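Local atomic coordinates of protein pelota homolog (Archaeoglobus fulgidus, PDB entry 3OBY), a protein that probably recognises stalled ribosomes and is thought to cleave their mRNA, belonging to the eukaryotic release factor 1 family. Residues R29-K43 with V59-F72. Numbering follows the deposited sequence.
Sequences RFIIEKGDVVFATTK and VTVRLGIEVEKVEF
Phe39 lays its ring flat over a glycine: the Gly64 CA lies 3.6 Å from the ring centroid, 13° off the ring normal, in a CH-pi contact across the non-hydrogen-bonded pair that Phe39 and Gly64 form between antiparallel strands 37-40 and 63-67. Gly64, having no side chain, lets the ring lie this close to the backbone. The Arg62 guanidinium, its plane 6° from that of the ring, is displaced toward the root of the phenylalanine, where NH1 lies 3.3 Å from Phe39 CB. Either side of this pair the antiparallel strands are hydrogen-bonded, Val38 with Ile65 and Ala40 with Leu63; Val38 N to Ile65 O, at 3.0 Å, is nearly straight and in the carbonyl plane. At the turn Glu33-Asp36, Gly35 N donates to Val67 O, and a water bridges Gly35 O to Glu66 OE2, while Glu66 OE1 pairs with Lys84.

On the other face of the sheet, Val67 CG2 meets Val38 CG2 at 3.5 Å and Ile32 CG2 at 4.0 Å. The chain turns a corner at Glu68, which brings Val70 and Phe72 against the end of helix 22-31. There Arg29 CG, trans to the backbone N (chi1 -179°), rests over the Phe72 ring, 3.7 Å from the centroid. Farther out the chain bends, bringing one guanidinium face over Val70 O, close but not in line for a hydrogen bond, while Phe72 CE2 lies at the guanidinium edge. With an alanine in place of Arg29, the methylenes over Phe72 and the guanidinium beside Val70 O are lost, which would probably open a gap over the ring.

Within the Sm-fold N-terminal domain, backbone bonds thus set the strand pairing, whereas the helix end is joined mainly by apolar and CH-pi contacts, which imply fit of shape more than charge pairing.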
ATOM      1  N   ARG A  29       0.956 -12.614   8.625  1.00 11.39           N
ATOM      2  CA  ARG A  29       1.750 -13.513   9.460  1.00  7.68           C
ATOM      3  C   ARG A  29       0.938 -14.087  10.622  1.00 12.05           C
ATOM      4  O   ARG A  29       1.192 -15.201  11.072  1.00 15.94           O
ATOM      5  CB  ARG A  29       2.982 -12.773   9.993  1.00 11.09           C
ATOM      6  CG  ARG A  29       3.908 -13.608  10.869  1.00 12.14           C
ATOM      7  CD  ARG A  29       3.405 -13.701  12.290  1.00  1.00           C
ATOM      8  NE  ARG A  29       4.236 -14.574  13.122  1.00 26.72           N
ATOM      9  CZ  ARG A  29       3.999 -15.863  13.369  1.00 13.08           C
ATOM     10  NH1 ARG A  29       2.944 -16.467  12.848  1.00 20.61           N
ATOM     11  NH2 ARG A  29       4.812 -16.545  14.168  1.00 16.69           N
ATOM     12  N   PHE A  30      -0.040 -13.334  11.110  1.00 16.09           N
ATOM     13  CA  PHE A  30      -0.859 -13.818  12.207  1.00 15.95           C
ATOM     14  C   PHE A  30      -2.197 -14.334  11.697  1.00 20.46           C
ATOM     15  O   PHE A  30      -2.929 -15.015  12.417  1.00 22.83           O
ATOM     16  CB  PHE A  30      -1.028 -12.716  13.254  1.00  7.86           C
ATOM     17  CG  PHE A  30       0.250 -12.369  13.961  1.00  5.06           C
ATOM     18  CD1 PHE A  30       0.822 -13.265  14.863  1.00  1.98           C
ATOM     19  CD2 PHE A  30       0.936 -11.190  13.657  1.00  9.30           C
ATOM     20  CE1 PHE A  30       2.062 -12.993  15.454  1.00  1.00           C
ATOM     21  CE2 PHE A  30       2.174 -10.907  14.242  1.00 15.21           C
ATOM     22  CZ  PHE A  30       2.741 -11.815  15.138  1.00 17.75           C
ATOM     23  N   ILE A  31      -2.506 -14.020  10.441  1.00 19.44           N
ATOM     24  CA  ILE A  31      -3.740 -14.496   9.818  1.00 25.13           C
ATOM     25  C   ILE A  31      -3.494 -15.945   9.384  1.00 16.62           C
ATOM     26  O   ILE A  31      -4.284 -16.838   9.689  1.00 14.72           O
ATOM     27  CB  ILE A  31      -4.122 -13.646   8.577  1.00 30.82           C
ATOM     28  CG1 ILE A  31      -4.593 -12.254   9.003  1.00 18.89           C
ATOM     29  CG2 ILE A  31      -5.203 -14.342   7.788  1.00 22.97           C
ATOM     30  CD1 ILE A  31      -5.718 -12.270  10.011  1.00 55.77           C
ATOM     31  N   ILE A  32      -2.390 -16.169   8.677  1.00 12.87           N
ATOM     32  CA  ILE A  32      -2.026 -17.513   8.229  1.00 15.74           C
ATOM     33  C   ILE A  32      -1.657 -18.335   9.462  1.00 13.62           C
ATOM     34  O   ILE A  32      -0.849 -17.908  10.283  1.00 17.87           O
ATOM     35  CB  ILE A  32      -0.813 -17.479   7.309  1.00  9.10           C
ATOM     36  CG1 ILE A  32      -1.146 -16.706   6.040  1.00  7.17           C
ATOM     37  CG2 ILE A  32      -0.372 -18.894   6.987  1.00 16.40           C
ATOM     38  CD1 ILE A  32       0.079 -16.322   5.244  1.00  1.00           C
ATOM     39  N   GLU A  33      -2.240 -19.520   9.587  1.00  4.13           N
ATOM     40  CA  GLU A  33      -1.982 -20.358  10.745  1.00  9.03           C
ATOM     41  C   GLU A  33      -1.535 -21.774  10.410  1.00 16.48           C
ATOM     42  O   GLU A  33      -1.755 -22.273   9.302  1.00 25.38           O
ATOM     43  CB  GLU A  33      -3.240 -20.415  11.603  1.00  6.26           C
ATOM     44  CG  GLU A  33      -3.687 -19.059  12.134  1.00 21.65           C
ATOM     45  CD  GLU A  33      -5.009 -19.126  12.873  1.00 14.12           C
ATOM     46  OE1 GLU A  33      -6.067 -19.052  12.217  1.00 19.92           O
ATOM     47  OE2 GLU A  33      -4.987 -19.266  14.111  1.00  9.83           O
ATOM     48  N   LYS A  34      -0.889 -22.419  11.377  1.00  8.30           N
ATOM     49  CA  LYS A  34      -0.446 -23.788  11.185  1.00 19.03           C
ATOM     50  C   LYS A  34      -1.718 -24.583  11.024  1.00 22.95           C
ATOM     51  O   LYS A  34      -2.577 -24.561  11.906  1.00 14.93           O
ATOM     52  CB  LYS A  34       0.334 -24.289  12.402  1.00 22.69           C
ATOM     53  CG  LYS A  34       1.748 -23.718  12.513  1.00 26.13           C
ATOM     54  CD  LYS A  34       2.430 -24.120  13.816  1.00 19.67           C
ATOM     55  CE  LYS A  34       1.687 -23.573  15.028  1.00 31.73           C
ATOM     56  NZ  LYS A  34       2.352 -23.912  16.314  1.00 30.26           N
ATOM     57  N   GLY A  35      -1.841 -25.262   9.887  1.00 26.19           N
ATOM     58  CA  GLY A  35      -3.023 -26.055   9.622  1.00 16.97           C
ATOM     59  C   GLY A  35      -3.707 -25.582   8.360  1.00 20.17           C
ATOM     60  O   GLY A  35      -4.362 -26.368   7.678  1.00 23.79           O
ATOM     61  N   ASP A  36      -3.554 -24.299   8.042  1.00 16.93           N
ATOM     62  CA  ASP A  36      -4.172 -23.750   6.839  1.00  9.72           C
ATOM     63  C   ASP A  36      -3.467 -24.276   5.598  1.00 10.51           C
ATOM     64  O   ASP A  36      -2.552 -25.088   5.681  1.00 13.34           O
ATOM     65  CB  ASP A  36      -4.103 -22.213   6.829  1.00  9.65           C
ATOM     66  CG  ASP A  36      -4.825 -21.574   8.006  1.00 21.44           C
ATOM     67  OD1 ASP A  36      -5.761 -22.200   8.555  1.00 14.80           O
ATOM     68  OD2 ASP A  36      -4.467 -20.431   8.369  1.00  7.96           O
ATOM     69  N   VAL A  37      -3.910 -23.816   4.439  1.00 11.64           N
ATOM     70  CA  VAL A  37      -3.282 -24.207   3.190  1.00 13.36           C
ATOM     71  C   VAL A  37      -2.994 -22.923   2.428  1.00  9.70           C
ATOM     72  O   VAL A  37      -3.873 -22.090   2.247  1.00 21.54           O
ATOM     73  CB  VAL A  37      -4.189 -25.128   2.339  1.00 20.33           C
ATOM     74  CG1 VAL A  37      -3.537 -25.381   0.972  1.00  7.55           C
ATOM     75  CG2 VAL A  37      -4.414 -26.453   3.061  1.00  1.00           C
ATOM     76  N   VAL A  38      -1.751 -22.774   1.993  1.00 15.74           N
ATOM     77  CA  VAL A  38      -1.314 -21.592   1.265  1.00 13.27           C
ATOM     78  C   VAL A  38      -0.764 -21.925  -0.121  1.00 17.58           C
ATOM     79  O   VAL A  38       0.076 -22.816  -0.270  1.00 24.44           O
ATOM     80  CB  VAL A  38      -0.213 -20.844   2.065  1.00  6.19           C
ATOM     81  CG1 VAL A  38       0.249 -19.612   1.313  1.00  1.00           C
ATOM     82  CG2 VAL A  38      -0.744 -20.478   3.446  1.00  6.50           C
ATOM     83  N   PHE A  39      -1.247 -21.200  -1.127  1.00 12.17           N
ATOM     84  CA  PHE A  39      -0.798 -21.373  -2.508  1.00 25.23           C
ATOM     85  C   PHE A  39      -0.039 -20.129  -2.947  1.00 26.74           C
ATOM     86  O   PHE A  39      -0.494 -19.010  -2.730  1.00 29.59           O
ATOM     87  CB  PHE A  39      -1.989 -21.567  -3.446  1.00 31.48           C
ATOM     88  CG  PHE A  39      -2.443 -22.985  -3.573  1.00 33.60           C
ATOM     89  CD1 PHE A  39      -1.929 -23.805  -4.574  1.00 20.40           C
ATOM     90  CD2 PHE A  39      -3.398 -23.503  -2.697  1.00 43.32           C
ATOM     91  CE1 PHE A  39      -2.360 -25.121  -4.705  1.00 30.24           C
ATOM     92  CE2 PHE A  39      -3.839 -24.820  -2.816  1.00 46.13           C
ATOM     93  CZ  PHE A  39      -3.318 -25.632  -3.824  1.00 41.21           C
ATOM     94  N   ALA A  40       1.114 -20.331  -3.570  1.00 28.82           N
ATOM     95  CA  ALA A  40       1.937 -19.227  -4.052  1.00 27.11           C
ATOM     96  C   ALA A  40       2.895 -19.774  -5.088  1.00 24.27           C
ATOM     97  O   ALA A  40       3.187 -20.970  -5.083  1.00 31.73           O
ATOM     98  CB  ALA A  40       2.725 -18.616  -2.900  1.00 22.99           C
ATOM     99  N   THR A  41       3.377 -18.918  -5.984  1.00 26.29           N
ATOM    100  CA  THR A  41       4.336 -19.377  -6.989  1.00 47.96           C
ATOM    101  C   THR A  41       5.732 -19.374  -6.353  1.00 52.29           C
ATOM    102  O   THR A  41       6.100 -18.467  -5.591  1.00 49.46           O
ATOM    103  CB  THR A  41       4.303 -18.502  -8.250  1.00 36.49           C
ATOM    104  OG1 THR A  41       4.869 -17.220  -7.979  1.00 48.44           O
ATOM    105  CG2 THR A  41       2.879 -18.304  -8.675  1.00 39.81           C
ATOM    106  N   THR A  42       6.515 -20.395  -6.678  1.00 63.22           N
ATOM    107  CA  THR A  42       7.831 -20.524  -6.065  1.00 78.34           C
ATOM    108  C   THR A  42       8.838 -21.179  -6.952  1.00 83.71           C
ATOM    109  O   THR A  42       8.550 -21.351  -8.180  1.00 89.50           O
ATOM    110  CB  THR A  42       7.706 -21.411  -4.778  1.00 81.01           C
ATOM    111  OG1 THR A  42       8.910 -21.335  -4.021  1.00 81.68           O
ATOM    112  CG2 THR A  42       7.476 -22.862  -5.117  1.00 78.27           C
ATOM    113  N   LYS A  43      10.047 -21.459  -6.484  1.00 87.50           N
ATOM    114  CA  LYS A  43      10.533 -22.338  -7.471  1.00 88.00           C
ATOM    115  C   LYS A  43      11.250 -23.618  -7.076  1.00 81.41           C
ATOM    116  O   LYS A  43      11.219 -24.040  -5.910  1.00 79.98           O
ATOM    117  CB  LYS A  43      11.092 -21.688  -8.840  1.00 94.13           C
ATOM    118  CG  LYS A  43      11.215 -20.293  -9.072  1.00102.55           C
ATOM    119  CD  LYS A  43      11.728 -19.592  -7.862  1.00109.60           C
ATOM    120  CE  LYS A  43      11.018 -18.260  -7.658  1.00111.57           C
ATOM    121  NZ  LYS A  43      10.321 -18.145  -6.340  1.00104.55           N
ATOM    122  N   VAL A  59      11.420 -20.784 -14.282  1.00 85.56           N
ATOM    123  CA  VAL A  59      10.251 -21.642 -14.119  1.00 89.92           C
ATOM    124  C   VAL A  59       9.603 -21.897 -12.779  1.00 89.58           C
ATOM    125  O   VAL A  59       9.775 -22.987 -12.210  1.00 92.47           O
ATOM    126  CB  VAL A  59      10.454 -23.053 -14.711  1.00 91.90           C
ATOM    127  CG1 VAL A  59       9.556 -23.267 -15.922  1.00 90.53           C
ATOM    128  CG2 VAL A  59      11.898 -23.264 -15.034  1.00 96.37           C
ATOM    129  N   THR A  60       8.890 -20.899 -12.257  1.00 90.92           N
ATOM    130  CA  THR A  60       8.117 -21.083 -11.030  1.00 87.87           C
ATOM    131  C   THR A  60       7.008 -22.148 -11.336  1.00 83.73           C
ATOM    132  O   THR A  60       6.816 -22.580 -12.492  1.00 86.05           O
ATOM    133  CB  THR A  60       7.463 -19.760 -10.582  1.00 89.55           C
ATOM    134  OG1 THR A  60       7.048 -18.990 -11.722  1.00 82.25           O
ATOM    135  CG2 THR A  60       8.456 -18.956  -9.825  1.00 89.95           C
ATOM    136  N   VAL A  61       6.261 -22.531 -10.302  1.00 78.06           N
ATOM    137  CA  VAL A  61       5.263 -23.590 -10.423  1.00 74.42           C
ATOM    138  C   VAL A  61       3.985 -23.479  -9.582  1.00 66.61           C
ATOM    139  O   VAL A  61       3.014 -24.196  -9.835  1.00 65.63           O
ATOM    140  CB  VAL A  61       5.976 -24.948 -10.120  1.00 78.24           C
ATOM    141  CG1 VAL A  61       6.823 -24.816  -8.862  1.00 80.92           C
ATOM    142  CG2 VAL A  61       4.970 -26.078  -9.975  1.00 82.59           C
ATOM    143  N   ARG A  62       3.979 -22.596  -8.590  1.00 52.86           N
ATOM    144  CA  ARG A  62       2.798 -22.404  -7.740  1.00 51.41           C
ATOM    145  C   ARG A  62       2.341 -23.674  -7.034  1.00 43.94           C
ATOM    146  O   ARG A  62       1.544 -24.443  -7.560  1.00 49.40           O
ATOM    147  CB  ARG A  62       1.628 -21.829  -8.560  1.00 44.05           C
ATOM    148  CG  ARG A  62       0.383 -21.492  -7.730  1.00 43.78           C
ATOM    149  CD  ARG A  62      -0.552 -20.514  -8.450  1.00 40.45           C
ATOM    150  NE  ARG A  62      -1.206 -19.592  -7.519  1.00 37.78           N
ATOM    151  CZ  ARG A  62      -2.175 -19.924  -6.668  1.00 40.94           C
ATOM    152  NH1 ARG A  62      -2.632 -21.167  -6.618  1.00 41.83           N
ATOM    153  NH2 ARG A  62      -2.674 -19.009  -5.844  1.00 31.00           N
ATOM    154  N   LEU A  63       2.849 -23.878  -5.829  1.00 42.84           N
ATOM    155  CA  LEU A  63       2.502 -25.043  -5.041  1.00 28.58           C
ATOM    156  C   LEU A  63       1.504 -24.660  -3.973  1.00 27.08           C
ATOM    157  O   LEU A  63       1.138 -23.502  -3.823  1.00 42.38           O
ATOM    158  CB  LEU A  63       3.753 -25.611  -4.364  1.00 44.26           C
ATOM    159  CG  LEU A  63       4.703 -26.498  -5.175  1.00 57.86           C
ATOM    160  CD1 LEU A  63       4.794 -26.009  -6.605  1.00 69.53           C
ATOM    161  CD2 LEU A  63       6.070 -26.507  -4.511  1.00 60.95           C
ATOM    162  N   GLY A  64       1.075 -25.664  -3.233  1.00 23.77           N
ATOM    163  CA  GLY A  64       0.154 -25.470  -2.139  1.00 21.13           C
ATOM    164  C   GLY A  64       0.770 -26.249  -0.992  1.00 32.18           C
ATOM    165  O   GLY A  64       1.257 -27.370  -1.183  1.00 23.20           O
ATOM    166  N   ILE A  65       0.784 -25.664   0.198  1.00 29.10           N
ATOM    167  CA  ILE A  65       1.358 -26.354   1.336  1.00 29.32           C
ATOM    168  C   ILE A  65       0.475 -26.249   2.564  1.00 24.71           C
ATOM    169  O   ILE A  65      -0.195 -25.247   2.762  1.00 19.31           O
ATOM    170  CB  ILE A  65       2.781 -25.812   1.667  1.00 32.09           C
ATOM    171  CG1 ILE A  65       2.778 -24.287   1.702  1.00 35.24           C
ATOM    172  CG2 ILE A  65       3.782 -26.278   0.623  1.00 34.82           C
ATOM    173  CD1 ILE A  65       2.757 -23.707   3.092  1.00 59.67           C
ATOM    174  N   GLU A  66       0.445 -27.313   3.360  1.00 28.08           N
ATOM    175  CA  GLU A  66      -0.328 -27.317   4.596  1.00 28.37           C
ATOM    176  C   GLU A  66       0.632 -26.767   5.646  1.00 29.62           C
ATOM    177  O   GLU A  66       1.448 -27.494   6.209  1.00 33.39           O
ATOM    178  CB  GLU A  66      -0.769 -28.733   4.975  1.00 24.35           C
ATOM    179  CG  GLU A  66      -1.416 -28.806   6.350  1.00 41.55           C
ATOM    180  CD  GLU A  66      -1.858 -30.204   6.722  1.00 53.25           C
ATOM    181  OE1 GLU A  66      -1.140 -31.163   6.372  1.00 71.26           O
ATOM    182  OE2 GLU A  66      -2.914 -30.345   7.375  1.00 56.69           O
ATOM    183  N   VAL A  67       0.525 -25.467   5.884  1.00 31.64           N
ATOM    184  CA  VAL A  67       1.376 -24.752   6.823  1.00 23.17           C
ATOM    185  C   VAL A  67       1.706 -25.497   8.110  1.00 21.93           C
ATOM    186  O   VAL A  67       0.809 -25.935   8.835  1.00 22.08           O
ATOM    187  CB  VAL A  67       0.746 -23.388   7.185  1.00 28.12           C
ATOM    188  CG1 VAL A  67       1.709 -22.587   8.037  1.00 24.83           C
ATOM    189  CG2 VAL A  67       0.401 -22.622   5.910  1.00  8.92           C
ATOM    190  N   GLU A  68       3.002 -25.643   8.384  1.00 12.20           N
ATOM    191  CA  GLU A  68       3.436 -26.299   9.614  1.00 16.57           C
ATOM    192  C   GLU A  68       4.217 -25.289  10.452  1.00 11.81           C
ATOM    193  O   GLU A  68       4.474 -25.524  11.631  1.00  1.00           O
ATOM    194  CB  GLU A  68       4.302 -27.527   9.322  1.00  3.57           C
ATOM    195  CG  GLU A  68       3.718 -28.469   8.282  1.00 28.42           C
ATOM    196  CD  GLU A  68       4.494 -29.767   8.154  1.00 32.97           C
ATOM    197  OE1 GLU A  68       5.732 -29.744   8.333  1.00 39.97           O
ATOM    198  OE2 GLU A  68       3.868 -30.808   7.863  1.00 32.73           O
ATOM    199  N   LYS A  69       4.579 -24.165   9.830  1.00 12.68           N
ATOM    200  CA  LYS A  69       5.309 -23.093  10.505  1.00  8.60           C
ATOM    201  C   LYS A  69       5.178 -21.767   9.758  1.00  9.62           C
ATOM    202  O   LYS A  69       5.147 -21.730   8.528  1.00 18.78           O
ATOM    203  CB  LYS A  69       6.792 -23.454  10.649  1.00  3.97           C
ATOM    204  CG  LYS A  69       7.501 -22.671  11.748  1.00  7.47           C
ATOM    205  CD  LYS A  69       8.969 -23.060  11.925  1.00 21.94           C
ATOM    206  CE  LYS A  69       9.591 -22.265  13.081  1.00 21.66           C
ATOM    207  NZ  LYS A  69      11.013 -22.598  13.385  1.00 21.71           N
ATOM    208  N   VAL A  70       5.091 -20.677  10.512  1.00 10.35           N
ATOM    209  CA  VAL A  70       4.972 -19.338   9.943  1.00  4.93           C
ATOM    210  C   VAL A  70       5.898 -18.445  10.750  1.00 15.49           C
ATOM    211  O   VAL A  70       5.841 -18.439  11.981  1.00 21.53           O
ATOM    212  CB  VAL A  70       3.541 -18.790  10.081  1.00 11.97           C
ATOM    213  CG1 VAL A  70       3.427 -17.459   9.370  1.00 12.01           C
ATOM    214  CG2 VAL A  70       2.547 -19.780   9.527  1.00 19.87           C
ATOM    215  N   GLU A  71       6.750 -17.686  10.073  1.00  5.68           N
ATOM    216  CA  GLU A  71       7.677 -16.839  10.799  1.00  7.93           C
ATOM    217  C   GLU A  71       8.293 -15.769   9.923  1.00 11.55           C
ATOM    218  O   GLU A  71       8.432 -15.954   8.715  1.00 23.01           O
ATOM    219  CB  GLU A  71       8.787 -17.704  11.391  1.00 14.72           C
ATOM    220  CG  GLU A  71       9.754 -18.252  10.346  1.00 29.40           C
ATOM    221  CD  GLU A  71      10.523 -19.462  10.835  1.00 37.14           C
ATOM    222  OE1 GLU A  71      10.854 -19.518  12.040  1.00 51.65           O
ATOM    223  OE2 GLU A  71      10.803 -20.351  10.005  1.00 47.63           O
ATOM    224  N   PHE A  72       8.661 -14.651  10.547  1.00 10.53           N
ATOM    225  CA  PHE A  72       9.289 -13.537   9.849  1.00  3.53           C
ATOM    226  C   PHE A  72      10.752 -13.872   9.617  1.00  2.18           C
ATOM    227  O   PHE A  72      11.364 -14.572  10.415  1.00  2.67           O
ATOM    228  CB  PHE A  72       9.256 -12.266  10.694  1.00 11.35           C
ATOM    229  CG  PHE A  72       7.894 -11.701  10.913  1.00 17.84           C
ATOM    230  CD1 PHE A  72       7.187 -11.120   9.865  1.00 12.94           C
ATOM    231  CD2 PHE A  72       7.326 -11.719  12.183  1.00  8.19           C
ATOM    232  CE1 PHE A  72       5.932 -10.560  10.082  1.00  4.86           C
ATOM    233  CE2 PHE A  72       6.073 -11.162  12.410  1.00  4.39           C
ATOM    234  CZ  PHE A  72       5.377 -10.583  11.357  1.00  3.61           C
TER
HETATM  235  O   HOH W   1      -5.230 -28.815   8.842  1.00 28.76           O